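Long-range contacts in multicopper oxidase (Pseudomonas thermotolerans, PDB 6VOW), which probably acts as a laccase, oxidising phenolic substrates such as lignin-derived compounds at one copper and reducing dioxygen to water at a trinuclear copper cluster: residues A[389-394]-A[411-416]; A[397-402]-A[423-428]; A[132-137]-A[224-229]. One frame throughout, in Å; residues are numbered along the deposited sequence.

Contact 1 (A[389-394]-A[411-416]). With CU (copper (II) ion), chain C; C2O (Cu-O-Cu linkage), chain B.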
loop_
_atom_site.group_PDB
_atom_site.type_symbol
_atom_site.label_atom_id
_atom_site.label_comp_id
_atom_site.label_asym_id
_atom_site.label_seq_id
_atom_site.Cartn_x
_atom_site.Cartn_y
_atom_site.Cartn_z
ATOM N N PRO A 389 -1.422 -4.322 9.894
ATOM C CA PRO A 389 -1.380 -4.654 8.425
ATOM C C PRO A 389 -0.006 -5.213 8.086
ATOM O O PRO A 389 1.019 -4.478 7.981
ATOM C CB PRO A 389 -1.622 -3.300 7.759
ATOM C CG PRO A 389 -0.979 -2.353 8.743
ATOM C CD PRO A 389 -1.431 -2.881 10.083
ATOM N N ILE A 390 0.015 -6.533 8.008
ATOM C CA ILE A 390 1.253 -7.209 7.968
ATOM C C ILE A 390 1.618 -7.382 6.543
ATOM O O ILE A 390 0.872 -8.022 5.767
ATOM C CB ILE A 390 1.183 -8.565 8.578
ATOM C CG1 ILE A 390 0.817 -8.456 10.103
ATOM C CG2 ILE A 390 2.523 -9.297 8.330
ATOM C CD1 ILE A 390 1.898 -8.018 11.024
ATOM N N HIS A 391 2.812 -6.932 6.240
ATOM C CA HIS A 391 3.267 -6.877 4.858
ATOM C C HIS A 391 4.572 -7.656 4.611
ATOM O O HIS A 391 5.461 -7.691 5.452
ATOM C CB HIS A 391 3.398 -5.412 4.583
ATOM C CG HIS A 391 4.049 -5.107 3.306
ATOM N ND1 HIS A 391 3.436 -5.325 2.093
ATOM C CD2 HIS A 391 5.246 -4.545 3.031
ATOM C CE1 HIS A 391 4.245 -4.947 1.117
ATOM N NE2 HIS A 391 5.337 -4.466 1.661
ATOM N N LEU A 392 4.688 -8.316 3.477
ATOM C CA LEU A 392 5.926 -9.026 3.100
ATOM C C LEU A 392 6.446 -8.412 1.810
ATOM O O LEU A 392 5.716 -8.308 0.859
ATOM C CB LEU A 392 5.583 -10.451 2.836
ATOM C CG LEU A 392 6.712 -11.362 2.482
ATOM C CD1 LEU A 392 7.844 -11.272 3.536
ATOM C CD2 LEU A 392 6.110 -12.721 2.391
ATOM N N HIS A 393 7.721 -8.049 1.788
ATOM C CA HIS A 393 8.360 -7.643 0.598
ATOM C C HIS A 393 8.639 -8.794 -0.300
ATOM O O HIS A 393 8.772 -9.965 0.171
ATOM C CB HIS A 393 9.703 -7.184 0.946
ATOM C CG HIS A 393 9.701 -5.909 1.626
ATOM N ND1 HIS A 393 10.676 -4.970 1.412
ATOM C CD2 HIS A 393 8.799 -5.363 2.463
ATOM C CE1 HIS A 393 10.380 -3.885 2.089
ATOM N NE2 HIS A 393 9.246 -4.112 2.725
ATOM N N GLY A 394 8.782 -8.447 -1.587
ATOM C CA GLY A 394 9.421 -9.335 -2.542
ATOM C C GLY A 394 8.550 -10.366 -3.144
ATOM O O GLY A 394 8.892 -10.887 -4.178
ATOM N N PHE A 411 -4.742 -13.353 -3.151
ATOM C CA PHE A 411 -3.323 -12.975 -3.180
ATOM C C PHE A 411 -3.161 -11.538 -2.840
ATOM O O PHE A 411 -3.910 -10.707 -3.277
ATOM C CB PHE A 411 -2.717 -13.128 -4.580
ATOM C CG PHE A 411 -2.384 -14.565 -4.954
ATOM C CD1 PHE A 411 -1.222 -15.179 -4.459
ATOM C CD2 PHE A 411 -3.194 -15.256 -5.848
ATOM C CE1 PHE A 411 -0.919 -16.475 -4.764
ATOM C CE2 PHE A 411 -2.885 -16.577 -6.206
ATOM C CZ PHE A 411 -1.747 -17.178 -5.658
ATOM N N THR A 412 -2.116 -11.232 -2.123
ATOM C CA THR A 412 -1.874 -9.906 -1.604
ATOM C C THR A 412 -0.482 -9.900 -1.036
ATOM O O THR A 412 0.066 -10.953 -0.810
ATOM C CB THR A 412 -2.939 -9.564 -0.521
ATOM O OG1 THR A 412 -2.646 -8.308 0.032
ATOM C CG2 THR A 412 -2.991 -10.594 0.569
ATOM N N ASP A 413 0.085 -8.695 -0.842
ATOM C CA ASP A 413 1.359 -8.441 -0.169
ATOM C C ASP A 413 1.086 -8.039 1.309
ATOM O O ASP A 413 2.016 -7.920 2.158
ATOM C CB ASP A 413 2.150 -7.354 -0.912
ATOM C CG ASP A 413 1.333 -6.052 -1.137
ATOM O OD1 ASP A 413 0.984 -5.406 -0.121
ATOM O OD2 ASP A 413 1.031 -5.652 -2.313
ATOM N N THR A 414 -0.199 -7.856 1.640
ATOM C CA THR A 414 -0.569 -7.426 2.979
ATOM C C THR A 414 -1.804 -8.053 3.526
ATOM O O THR A 414 -2.762 -8.178 2.844
ATOM C CB THR A 414 -0.635 -5.912 2.976
ATOM O OG1 THR A 414 0.672 -5.524 2.647
ATOM C CG2 THR A 414 -0.898 -5.300 4.375
ATOM N N TYR A 415 -1.754 -8.465 4.777
ATOM C CA TYR A 415 -2.946 -8.955 5.445
ATOM C C TYR A 415 -3.194 -8.122 6.695
ATOM O O TYR A 415 -2.321 -7.976 7.536
ATOM C CB TYR A 415 -2.840 -10.407 5.868
ATOM C CG TYR A 415 -4.149 -10.890 6.421
ATOM C CD1 TYR A 415 -5.284 -10.915 5.584
ATOM C CD2 TYR A 415 -4.299 -11.294 7.765
ATOM C CE1 TYR A 415 -6.511 -11.318 6.045
ATOM C CE2 TYR A 415 -5.563 -11.714 8.245
ATOM C CZ TYR A 415 -6.668 -11.738 7.369
ATOM O OH TYR A 415 -7.975 -12.145 7.740
ATOM N N LEU A 416 -4.391 -7.595 6.821
ATOM C CA LEU A 416 -4.754 -6.795 8.006
ATOM C C LEU A 416 -5.155 -7.763 9.152
ATOM O O LEU A 416 -6.283 -8.347 9.212
ATOM C CB LEU A 416 -5.859 -5.756 7.631
ATOM C CG LEU A 416 -6.316 -4.746 8.661
ATOM C CD1 LEU A 416 -5.204 -3.870 9.207
ATOM C CD2 LEU A 416 -7.412 -3.898 8.068
HETATM CU CU CU C . 6.727 -3.488 0.658
HETATM CU CU2 C2O B . 4.987 -0.269 1.794
HETATM CU CU3 C2O B . 8.461 -2.433 3.892
HETATM O O1 C2O B . 6.622 -1.449 2.918
#
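His391 and Thr414 stand opposite each other on two antiparallel strands, 389-392 and 414-416, in the C-terminal cupredoxin domain of this multicopper oxidase; strand 414-417 lies at the edge of its sheet. Their side chains share one face with Pro389 and Leu416, all in non-hydrogen-bonded pairs. Ile390 and Tyr415 form the hydrogen-bonded pair between them, with Ile390 N to Tyr415 O and Tyr415 N to Ile390 O both 2.8 Å. The ring of His391 is the centre of the arrangement. CG is anti to the backbone N (chi1 171°), and the ring's own turn (chi2 71°) presents ND1 to Asp413 and Thr414, while His391 NE2 binds a copper (II) ion at 2.0 Å, shared with His94. His391 ND1 donates to Thr414 OG1 at 2.8 Å through a bent bond, the hydroxyl lying slightly out of the ring plane; Asp413 O and OD1 are weaker secondary acceptors of the same N-H. Thr414 OG1 in turn donates a hydrogen bond to Asp413 OD1, 2.8 Å away, on that oxygen's anti lone pair, giving a short hydrogen-bond chain from imidazole to carboxylate that probably helps fix the turn of the ligand ring. The carboxylate stands nearly upright to the imidazole, the planes being 83° apart, with its CG level with the ring edge. Asp413 has further partners: OD2 forms a salt bridge with Arg267 and OD1 is hydrogen-bonded to His96 NE2, so this second-shell residue serves ligands of two metal sites. Asp413 O accepts from Leu392 N at 3.0 Å. Farther along, Leu416 CD1 packs obliquely on Pro389 CB at 3.9 Å. Beyond the strand end, His393 NE2 lies 2.2 Å from CU3 of the Cu-O-Cu linkage, and one face of its ring is turned to the copper ion held by His391, near the rim.

Contact 2 (A[397-402]-A[423-428])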
loop_
_atom_site.group_PDB
_atom_site.type_symbol
_atom_site.label_atom_id
_atom_site.label_comp_id
_atom_site.label_asym_id
_atom_site.label_seq_id
_atom_site.Cartn_x
_atom_site.Cartn_y
_atom_site.Cartn_z
ATOM N N PHE A 397 1.644 -13.295 -1.109
ATOM C CA PHE A 397 1.130 -14.485 -0.470
ATOM C C PHE A 397 -0.354 -14.565 -0.739
ATOM O O PHE A 397 -0.992 -13.573 -1.096
ATOM C CB PHE A 397 1.452 -14.539 1.033
ATOM C CG PHE A 397 1.048 -13.316 1.774
ATOM C CD1 PHE A 397 -0.256 -13.149 2.203
ATOM C CD2 PHE A 397 1.978 -12.326 2.049
ATOM C CE1 PHE A 397 -0.609 -11.960 2.887
ATOM C CE2 PHE A 397 1.659 -11.194 2.736
ATOM C CZ PHE A 397 0.364 -10.999 3.169
ATOM N N LYS A 398 -0.870 -15.762 -0.596
ATOM C CA LYS A 398 -2.283 -16.067 -0.737
ATOM C C LYS A 398 -2.868 -16.284 0.629
ATOM O O LYS A 398 -2.372 -17.093 1.400
ATOM C CB LYS A 398 -2.448 -17.372 -1.541
ATOM C CG LYS A 398 -3.876 -17.677 -1.925
ATOM C CD LYS A 398 -3.994 -18.823 -2.864
ATOM C CE LYS A 398 -5.250 -18.675 -3.699
ATOM N NZ LYS A 398 -5.310 -19.836 -4.649
ATOM N N VAL A 399 -3.924 -15.582 0.936
ATOM C CA VAL A 399 -4.567 -15.639 2.244
ATOM C C VAL A 399 -5.471 -16.825 2.265
ATOM O O VAL A 399 -6.383 -16.961 1.412
ATOM C CB VAL A 399 -5.421 -14.395 2.464
ATOM C CG1 VAL A 399 -6.045 -14.390 3.856
ATOM C CG2 VAL A 399 -4.564 -13.173 2.282
ATOM N N LEU A 400 -5.244 -17.700 3.237
ATOM C CA LEU A 400 -5.944 -18.966 3.172
ATOM C C LEU A 400 -7.205 -18.868 4.024
ATOM O O LEU A 400 -8.368 -18.926 3.504
ATOM C CB LEU A 400 -5.034 -20.083 3.644
ATOM C CG LEU A 400 -4.239 -20.933 2.709
ATOM C CD1 LEU A 400 -3.565 -20.083 1.648
ATOM C CD2 LEU A 400 -3.257 -21.772 3.498
ATOM N N SER A 401 -6.949 -18.673 5.321
ATOM C CA SER A 401 -7.981 -18.758 6.375
ATOM C C SER A 401 -7.688 -17.780 7.502
ATOM O O SER A 401 -6.564 -17.243 7.618
ATOM C CB SER A 401 -8.046 -20.187 6.943
ATOM O OG SER A 401 -6.771 -20.649 7.354
ATOM N N SER A 402 -8.712 -17.562 8.328
ATOM C CA SER A 402 -8.512 -16.819 9.585
ATOM C C SER A 402 -9.273 -17.440 10.731
ATOM O O SER A 402 -10.196 -18.182 10.499
ATOM C CB SER A 402 -8.906 -15.381 9.410
ATOM O OG SER A 402 -8.703 -14.710 10.612
ATOM N N ALA A 423 -4.305 -15.862 11.451
ATOM C CA ALA A 423 -4.508 -16.105 10.002
ATOM C C ALA A 423 -3.388 -16.981 9.334
ATOM O O ALA A 423 -2.195 -17.012 9.729
ATOM C CB ALA A 423 -4.739 -14.784 9.274
ATOM N N ARG A 424 -3.809 -17.758 8.354
ATOM C CA ARG A 424 -2.900 -18.623 7.661
ATOM C C ARG A 424 -2.795 -18.098 6.236
ATOM O O ARG A 424 -3.780 -17.705 5.598
ATOM C CB ARG A 424 -3.406 -20.049 7.749
ATOM C CG ARG A 424 -3.236 -20.625 9.141
ATOM C CD ARG A 424 -3.959 -21.928 9.344
ATOM N NE ARG A 424 -3.382 -22.998 8.545
ATOM C CZ ARG A 424 -3.914 -23.511 7.433
ATOM N NH1 ARG A 424 -5.061 -23.056 6.925
ATOM N NH2 ARG A 424 -3.286 -24.512 6.814
ATOM N N VAL A 425 -1.558 -18.050 5.794
ATOM C CA VAL A 425 -1.151 -17.344 4.614
ATOM C C VAL A 425 -0.093 -18.250 3.945
ATOM O O VAL A 425 0.719 -18.871 4.634
ATOM C CB VAL A 425 -0.624 -15.960 5.091
ATOM C CG1 VAL A 425 0.638 -15.529 4.412
ATOM C CG2 VAL A 425 -1.658 -14.895 4.899
ATOM N N ALA A 426 -0.099 -18.324 2.616
ATOM C CA ALA A 426 0.787 -19.200 1.883
ATOM C C ALA A 426 1.445 -18.538 0.660
ATOM O O ALA A 426 0.845 -17.728 -0.032
ATOM C CB ALA A 426 -0.011 -20.420 1.459
ATOM N N LEU A 427 2.694 -18.922 0.420
ATOM C CA LEU A 427 3.533 -18.318 -0.575
ATOM C C LEU A 427 4.430 -19.328 -1.186
ATOM O O LEU A 427 4.703 -20.363 -0.579
ATOM C CB LEU A 427 4.425 -17.267 0.071
ATOM C CG LEU A 427 5.287 -17.707 1.258
ATOM C CD1 LEU A 427 6.703 -17.758 0.832
ATOM C CD2 LEU A 427 5.216 -16.769 2.478
ATOM N N VAL A 428 4.909 -19.000 -2.396
ATOM C CA VAL A 428 6.083 -19.603 -2.995
ATOM C C VAL A 428 7.243 -18.667 -2.783
ATOM O O VAL A 428 7.115 -17.491 -3.017
ATOM C CB VAL A 428 5.869 -19.886 -4.500
ATOM C CG1 VAL A 428 7.126 -20.583 -5.132
ATOM C CG2 VAL A 428 4.541 -20.690 -4.668
#
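Phe397-Ser402 and Ala423-Val428 run antiparallel, their axes 4.4 Å apart at closest and 151° between directions, and a classic beta bulge interrupts the ladder where Leu400 and Ser401 both face Arg424. On one side of the bulge Lys398 and Ala426 form a hydrogen-bonded pair, Lys398 N reaching Ala426 O at 2.7 Å. At the bulge itself Arg424 O takes two donors, Leu400 N at 2.8 Å and, weakly, Ser401 N at 3.3 Å; Ser401 O then accepts from Arg424 N and the ladder resumes one residue out of step. The face of Val399, Val425 and Ala423 is largely apolar. Phe397 CG sits between the backbone N and the carbonyl carbon (chi1 52°). The ring meets both methyls of Val425 obliquely: Phe397 CD1 is 3.4 Å from Val425 CG1, and Val425 CG2 lies beside Phe397 CD1 and CE1. Val399 and Val425 make looser methyl contact on the same face, which is covered further by Thr412, Tyr415 and Phe378. The opposite face carries Lys398, Ser401, Arg424 and Ala426. Here Leu400 CD1 rests on Ala426 CB at 3.6 Å. The Arg424 chain bends at CG-CD and curls round the serine hydroxyl, and Arg424 NH1 donates to Ser401 OG at 3.0 Å, with 152° at the hydrogen and the oxygen in the guanidinium plane; CB and CD of the arginine also border that oxygen. Lys398 extends away from the strand pair to a salt bridge with Glu316. The contact pairs two neighbouring strands in a five-stranded sheet of the C-terminal cupredoxin domain, with mainly apolar packing on the Val399 and Val425 face. The guanidinium meets a neutral hydroxyl here, so hydrogen bonding rather than charge pairing holds Arg424 to Ser401 at the very residues that form the bulge.

Contact 3 (A[132-137]-A[224-229]). With C2O (Cu-O-Cu linkage), chain B.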
loop_
_atom_site.group_PDB
_atom_site.type_symbol
_atom_site.label_atom_id
_atom_site.label_comp_id
_atom_site.label_asym_id
_atom_site.label_seq_id
_atom_site.Cartn_x
_atom_site.Cartn_y
_atom_site.Cartn_z
ATOM N N ASN A 132 -2.640 -2.067 -8.730
ATOM C CA ASN A 132 -2.392 -0.863 -7.908
ATOM C C ASN A 132 -1.305 -1.138 -6.960
ATOM O O ASN A 132 -1.454 -2.078 -6.160
ATOM C CB ASN A 132 -3.665 -0.569 -7.073
ATOM C CG ASN A 132 -4.828 -0.258 -7.973
ATOM O OD1 ASN A 132 -4.691 0.550 -8.925
ATOM N ND2 ASN A 132 -5.965 -0.884 -7.719
ATOM N N PHE A 133 -0.250 -0.337 -7.015
ATOM C CA PHE A 133 0.860 -0.555 -6.090
ATOM C C PHE A 133 1.106 0.823 -5.588
ATOM O O PHE A 133 0.355 1.797 -5.927
ATOM C CB PHE A 133 2.069 -1.217 -6.828
ATOM C CG PHE A 133 1.726 -2.519 -7.347
ATOM C CD1 PHE A 133 1.639 -3.575 -6.532
ATOM C CD2 PHE A 133 1.250 -2.630 -8.647
ATOM C CE1 PHE A 133 1.207 -4.799 -7.002
ATOM C CE2 PHE A 133 0.769 -3.806 -9.126
ATOM C CZ PHE A 133 0.778 -4.921 -8.305
ATOM N N TRP A 134 2.136 0.939 -4.789
ATOM C CA TRP A 134 2.588 2.314 -4.414
ATOM C C TRP A 134 4.039 2.283 -4.072
ATOM O O TRP A 134 4.674 1.207 -3.998
ATOM C CB TRP A 134 1.754 2.926 -3.239
ATOM C CG TRP A 134 1.747 2.200 -1.958
ATOM C CD1 TRP A 134 1.391 0.928 -1.730
ATOM C CD2 TRP A 134 2.139 2.746 -0.714
ATOM N NE1 TRP A 134 1.528 0.653 -0.414
ATOM C CE2 TRP A 134 1.952 1.781 0.233
ATOM C CE3 TRP A 134 2.571 3.996 -0.322
ATOM C CZ2 TRP A 134 2.267 1.984 1.552
ATOM C CZ3 TRP A 134 2.829 4.226 0.985
ATOM C CH2 TRP A 134 2.636 3.238 1.927
ATOM N N TYR A 135 4.546 3.449 -3.795
ATOM C CA TYR A 135 5.953 3.617 -3.512
ATOM C C TYR A 135 6.161 4.621 -2.392
ATOM O O TYR A 135 5.447 5.634 -2.265
ATOM C CB TYR A 135 6.655 4.064 -4.815
ATOM C CG TYR A 135 6.246 5.416 -5.351
ATOM C CD1 TYR A 135 6.990 6.524 -5.033
ATOM C CD2 TYR A 135 5.181 5.574 -6.226
ATOM C CE1 TYR A 135 6.679 7.781 -5.498
ATOM C CE2 TYR A 135 4.875 6.847 -6.730
ATOM C CZ TYR A 135 5.658 7.942 -6.331
ATOM O OH TYR A 135 5.429 9.218 -6.721
ATOM N N HIS A 136 7.216 4.381 -1.657
ATOM C CA HIS A 136 7.515 5.215 -0.517
ATOM C C HIS A 136 8.891 4.863 -0.029
ATOM O O HIS A 136 9.438 3.897 -0.461
ATOM C CB HIS A 136 6.492 4.947 0.604
ATOM C CG HIS A 136 6.467 3.533 1.054
ATOM N ND1 HIS A 136 7.410 2.988 1.897
ATOM C CD2 HIS A 136 5.606 2.540 0.754
ATOM C CE1 HIS A 136 7.121 1.710 2.109
ATOM N NE2 HIS A 136 6.010 1.421 1.438
ATOM N N PRO A 137 9.455 5.678 0.858
ATOM C CA PRO A 137 10.794 5.370 1.358
ATOM C C PRO A 137 10.758 4.246 2.247
ATOM O O PRO A 137 9.687 3.868 2.717
ATOM C CB PRO A 137 11.191 6.627 2.146
ATOM C CG PRO A 137 10.401 7.684 1.489
ATOM C CD PRO A 137 9.103 7.070 1.140
ATOM N N PHE A 224 -5.992 3.857 -2.904
ATOM C CA PHE A 224 -4.689 3.647 -2.300
ATOM C C PHE A 224 -4.673 4.240 -0.896
ATOM O O PHE A 224 -4.974 5.425 -0.691
ATOM C CB PHE A 224 -3.574 4.346 -3.091
ATOM C CG PHE A 224 -3.543 4.046 -4.552
ATOM C CD1 PHE A 224 -4.364 4.704 -5.420
ATOM C CD2 PHE A 224 -2.647 3.137 -5.057
ATOM C CE1 PHE A 224 -4.249 4.454 -6.788
ATOM C CE2 PHE A 224 -2.594 2.824 -6.394
ATOM C CZ PHE A 224 -3.360 3.544 -7.274
ATOM N N ASN A 225 -4.306 3.425 0.066
ATOM C CA ASN A 225 -4.157 3.962 1.415
ATOM C C ASN A 225 -2.680 4.298 1.569
ATOM O O ASN A 225 -1.821 3.400 1.750
ATOM C CB ASN A 225 -4.661 2.964 2.470
ATOM C CG ASN A 225 -4.430 3.483 3.904
ATOM O OD1 ASN A 225 -3.599 4.372 4.139
ATOM N ND2 ASN A 225 -5.178 2.926 4.861
ATOM N N LEU A 226 -2.371 5.587 1.448
ATOM C CA LEU A 226 -1.037 5.991 1.519
ATOM C C LEU A 226 -0.697 6.468 2.897
ATOM O O LEU A 226 0.369 7.029 3.066
ATOM C CB LEU A 226 -0.678 7.031 0.446
ATOM C CG LEU A 226 -1.069 6.640 -0.951
ATOM C CD1 LEU A 226 -0.519 7.700 -1.881
ATOM C CD2 LEU A 226 -0.488 5.291 -1.361
ATOM N N ASP A 227 -1.514 6.120 3.887
ATOM C CA ASP A 227 -1.306 6.578 5.216
ATOM C C ASP A 227 -0.319 5.756 6.001
ATOM O O ASP A 227 -0.172 4.635 5.774
ATOM C CB ASP A 227 -2.592 6.648 5.974
ATOM C CG ASP A 227 -2.459 7.590 7.190
ATOM O OD1 ASP A 227 -2.377 8.847 6.953
ATOM O OD2 ASP A 227 -2.325 7.033 8.351
ATOM N N ASN A 228 0.351 6.376 6.954
ATOM C CA ASN A 228 1.283 5.723 7.933
ATOM C C ASN A 228 0.573 4.812 8.879
ATOM O O ASN A 228 1.205 3.892 9.370
ATOM C CB ASN A 228 1.930 6.770 8.893
ATOM C CG ASN A 228 2.985 7.637 8.242
ATOM O OD1 ASN A 228 2.836 8.037 7.103
ATOM N ND2 ASN A 228 4.053 7.973 8.999
ATOM N N THR A 229 -0.675 5.109 9.259
ATOM C CA THR A 229 -1.357 4.350 10.398
ATOM C C THR A 229 -2.859 4.063 10.272
ATOM O O THR A 229 -3.350 3.080 10.860
ATOM C CB THR A 229 -1.112 5.048 11.787
ATOM O OG1 THR A 229 -2.191 5.914 12.117
ATOM C CG2 THR A 229 0.074 5.836 11.738
HETATM CU CU2 C2O B . 4.987 -0.269 1.794
HETATM CU CU3 C2O B . 8.461 -2.433 3.892
HETATM O O1 C2O B . 6.622 -1.449 2.918
#
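Phe224 and Asn132 meet at about a right angle, the phenyl ring and amide planes 73° apart, with Phe224 CE2 3.6 Å from Asn132 CB. Phe224 also turns its ring edge to Phe133 O, with CE2 of Phe224 3.2 Å from it. Asn132's amide is held by other partners, ND2 by Asp269 and OD1 by Arg222. The apolar contact is Leu226 on Trp134: the side chains slide past each other in opposite directions, and Leu226 CD2 reaches CE3 of the Trp134 indole at 3.5 Å. Asn225 O stands over one indole face near its rim, and His136 CD2 over the opposite face.

Strand 131-136 belongs to the first cupredoxin domain and strand 218-225 to the second, so this packing lies at a domain interface beside the trinuclear site. Trp134 lines that site, its CZ2 lying 3.5 Å from CU2 of the Cu-O-Cu linkage.

His136 NE2 is 2.0 Å from the same CU2, where His96 and His440 also bind, and His136 ND1 donates to Pro137 O at 2.6 Å, nearly in the ring plane. Across the interface, two successive Asx turns shape the loop after strand 218-225: Asp227 N donates to Asn225 OD1 and Thr229 N to Asp227 OD2, each at 2.7 Å.

From the N terminus, contact 3 comes first: residues 132-137 are met by 224-229 after an 86-residue excursion, tying the first two cupredoxin domains together. It closes well before the others open. Contacts 1 and 2 then cross in the third domain: 389-394 opens contact 1, 397-402 opens contact 2, 411-416 closes the first and 423-428 the second. Segment 411-416 links the domain's two sheets: strand 410-412 lies beside 397-402, with a probable hydrogen bond from Thr412 N to Phe397 O, and strand 414-417 beside 388-392. Contacts 1 and 3 do not touch, their nearest atoms about 5 Å apart, but both reach the Cu-O-Cu linkage.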